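Local coordinates for protein glutathione S-transferase (Sulfitobacter, PDB 4GF0) that binds glutathione and, as a homolog of the glutathione transferases, probably conjugates it to electrophilic substrates, at residues K185-T188 and F189-M193. Residues are numbered along the deposited sequence; the frame is centred on the assembly and turned at random.
Sequences KITT and FMQQM
Ile186 and Met190, one helical turn apart, run alongside each other in the same direction, the CG2 branch of Ile186 resting 4.1 Å from CG of Met190. Met190 then bends at both chi2 and chi3 (-62° and -79°), and its side chain touches Phe167 of helix 162-170. Thr187 and Gln191 form a second such pair on the more solvent-exposed flank: the Thr187 methyl CG2 approaches the amide nitrogen NE2 of Gln191 at 3.7 Å. With CG2 set anti to the backbone N, OG1 of Thr187 lies beside that nitrogen and hydrogen-bonds back to the carbonyl of Tyr183. Phe189 differs from its neighbours in its first torsion, CG standing anti to its own N (chi1 166°), with the carbonyl oxygen of Ile186 at the ring edge, 4.1 Å from CD2. CG of Met193 sits over one face of the ring, 3.5 Å from its plane and nearer the rim than the centre. Beneath the side chains, four successive i to i+4 bonds run from Phe189 N to Lys185 O (2.9 Å) through Gln192 N to Thr188 O (3.0 Å). Ile186 packs on Ala141 and Val144, and Phe189 on Leu166, which ties helix 184-194 to helices 123-148 and 162-170. These features mark an amphipathic alpha-helix packed into the all-helical C-terminal domain of the glutathione transferase fold.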
ATOM      1  N   LYS A 185       3.153 -24.136   1.213  1.00 19.61           N
ATOM      2  CA  LYS A 185       4.175 -23.148   0.874  1.00 20.33           C
ATOM      3  C   LYS A 185       4.286 -22.042   1.920  1.00 20.00           C
ATOM      4  O   LYS A 185       5.392 -21.607   2.249  1.00 17.81           O
ATOM      5  CB  LYS A 185       3.965 -22.583  -0.533  1.00 24.00           C
ATOM      6  CG  LYS A 185       4.321 -23.582  -1.634  1.00 29.41           C
ATOM      7  CD  LYS A 185       4.467 -22.894  -2.979  1.00 34.33           C
ATOM      8  CE  LYS A 185       3.130 -22.396  -3.454  1.00 41.23           C
ATOM      9  NZ  LYS A 185       3.231 -21.566  -4.686  1.00 46.71           N
ATOM     10  N   ILE A 186       3.149 -21.603   2.452  1.00 18.19           N
ATOM     11  CA  ILE A 186       3.164 -20.624   3.534  1.00 18.21           C
ATOM     12  C   ILE A 186       3.875 -21.220   4.743  1.00 17.57           C
ATOM     13  O   ILE A 186       4.660 -20.547   5.401  1.00 19.32           O
ATOM     14  CB  ILE A 186       1.737 -20.163   3.924  1.00 19.17           C
ATOM     15  CG1 ILE A 186       1.127 -19.327   2.796  1.00 21.45           C
ATOM     16  CG2 ILE A 186       1.767 -19.343   5.213  1.00 18.89           C
ATOM     17  CD1 ILE A 186      -0.271 -18.790   3.110  1.00 19.41           C
ATOM     18  N   THR A 187       3.622 -22.499   5.010  1.00 18.16           N
ATOM     19  CA  THR A 187       4.243 -23.170   6.146  1.00 18.57           C
ATOM     20  C   THR A 187       5.761 -23.210   5.996  1.00 18.79           C
ATOM     21  O   THR A 187       6.491 -22.857   6.926  1.00 17.90           O
ATOM     22  CB  THR A 187       3.697 -24.589   6.330  1.00 22.75           C
ATOM     23  OG1 THR A 187       2.307 -24.506   6.662  1.00 20.88           O
ATOM     24  CG2 THR A 187       4.435 -25.308   7.453  1.00 25.36           C
ATOM     25  N   THR A 188       6.230 -23.612   4.818  1.00 18.29           N
ATOM     26  CA  THR A 188       7.670 -23.649   4.564  1.00 20.26           C
ATOM     27  C   THR A 188       8.257 -22.250   4.658  1.00 21.03           C
ATOM     28  O   THR A 188       9.337 -22.061   5.213  1.00 17.41           O
ATOM     29  CB  THR A 188       7.992 -24.259   3.192  1.00 23.12           C
ATOM     30  OG1 THR A 188       7.570 -25.630   3.176  1.00 26.41           O
ATOM     31  CG2 THR A 188       9.487 -24.189   2.925  1.00 25.46           C
ATOM     32  N   PHE A 189       7.531 -21.274   4.121  1.00 17.15           N
ATOM     33  CA  PHE A 189       7.949 -19.870   4.166  1.00 16.53           C
ATOM     34  C   PHE A 189       8.126 -19.386   5.607  1.00 17.46           C
ATOM     35  O   PHE A 189       9.136 -18.764   5.949  1.00 15.95           O
ATOM     36  CB  PHE A 189       6.927 -19.003   3.405  1.00 16.36           C
ATOM     37  CG  PHE A 189       7.073 -17.529   3.654  1.00 15.78           C
ATOM     38  CD1 PHE A 189       8.103 -16.805   3.053  1.00 15.55           C
ATOM     39  CD2 PHE A 189       6.178 -16.858   4.482  1.00 15.86           C
ATOM     40  CE1 PHE A 189       8.250 -15.430   3.288  1.00 15.08           C
ATOM     41  CE2 PHE A 189       6.317 -15.477   4.711  1.00 16.90           C
ATOM     42  CZ  PHE A 189       7.352 -14.769   4.116  1.00 16.75           C
ATOM     43  N   MET A 190       7.147 -19.671   6.459  1.00 16.92           N
ATOM     44  CA  MET A 190       7.221 -19.244   7.851  1.00 17.37           C
ATOM     45  C   MET A 190       8.386 -19.924   8.555  1.00 18.88           C
ATOM     46  O   MET A 190       9.028 -19.324   9.395  1.00 17.79           O
ATOM     47  CB  MET A 190       5.915 -19.556   8.595  1.00 19.04           C
ATOM     48  CG  MET A 190       4.687 -18.848   8.027  1.00 21.34           C
ATOM     49  SD  MET A 190       4.804 -17.051   8.112  1.00 28.63           S
ATOM     50  CE  MET A 190       4.380 -16.755   9.839  1.00 38.07           C
ATOM     51  N   GLN A 191       8.658 -21.175   8.218  1.00 18.73           N
ATOM     52  CA  GLN A 191       9.801 -21.862   8.831  1.00 19.23           C
ATOM     53  C   GLN A 191      11.141 -21.266   8.424  1.00 19.23           C
ATOM     54  O   GLN A 191      12.064 -21.196   9.240  1.00 25.78           O
ATOM     55  CB  GLN A 191       9.773 -23.342   8.502  1.00 21.53           C
ATOM     56  CG  GLN A 191       8.608 -24.050   9.156  1.00 24.18           C
ATOM     57  CD  GLN A 191       8.389 -25.414   8.581  1.00 31.76           C
ATOM     58  OE1 GLN A 191       8.977 -25.767   7.557  1.00 34.59           O
ATOM     59  NE2 GLN A 191       7.539 -26.197   9.229  1.00 32.09           N
ATOM     60  N   GLN A 192      11.262 -20.857   7.164  1.00 16.98           N
ATOM     61  CA  GLN A 192      12.496 -20.221   6.712  1.00 16.82           C
ATOM     62  C   GLN A 192      12.659 -18.870   7.387  1.00 17.43           C
ATOM     63  O   GLN A 192      13.747 -18.524   7.836  1.00 17.71           O
ATOM     64  CB  GLN A 192      12.517 -20.051   5.188  1.00 16.76           C
ATOM     65  CG  GLN A 192      12.524 -21.367   4.415  1.00 27.49           C
ATOM     66  CD  GLN A 192      13.745 -22.209   4.724  1.00 39.15           C
ATOM     67  OE1 GLN A 192      14.842 -21.682   4.953  1.00 40.37           O
ATOM     68  NE2 GLN A 192      13.564 -23.526   4.742  1.00 47.00           N
ATOM     69  N   MET A 193      11.572 -18.107   7.451  1.00 15.84           N
ATOM     70  CA  MET A 193      11.610 -16.773   8.047  1.00 15.39           C
ATOM     71  C   MET A 193      11.986 -16.831   9.528  1.00 15.67           C
ATOM     72  O   MET A 193      12.827 -16.059  10.001  1.00 15.81           O
ATOM     73  CB  MET A 193      10.261 -16.066   7.866  1.00 15.06           C
ATOM     74  CG  MET A 193       9.955 -15.660   6.415  1.00 14.85           C
ATOM     75  SD  MET A 193      11.157 -14.469   5.764  1.00 15.26           S
ATOM     76  CE  MET A 193      10.808 -13.011   6.750  1.00 14.11           C
TER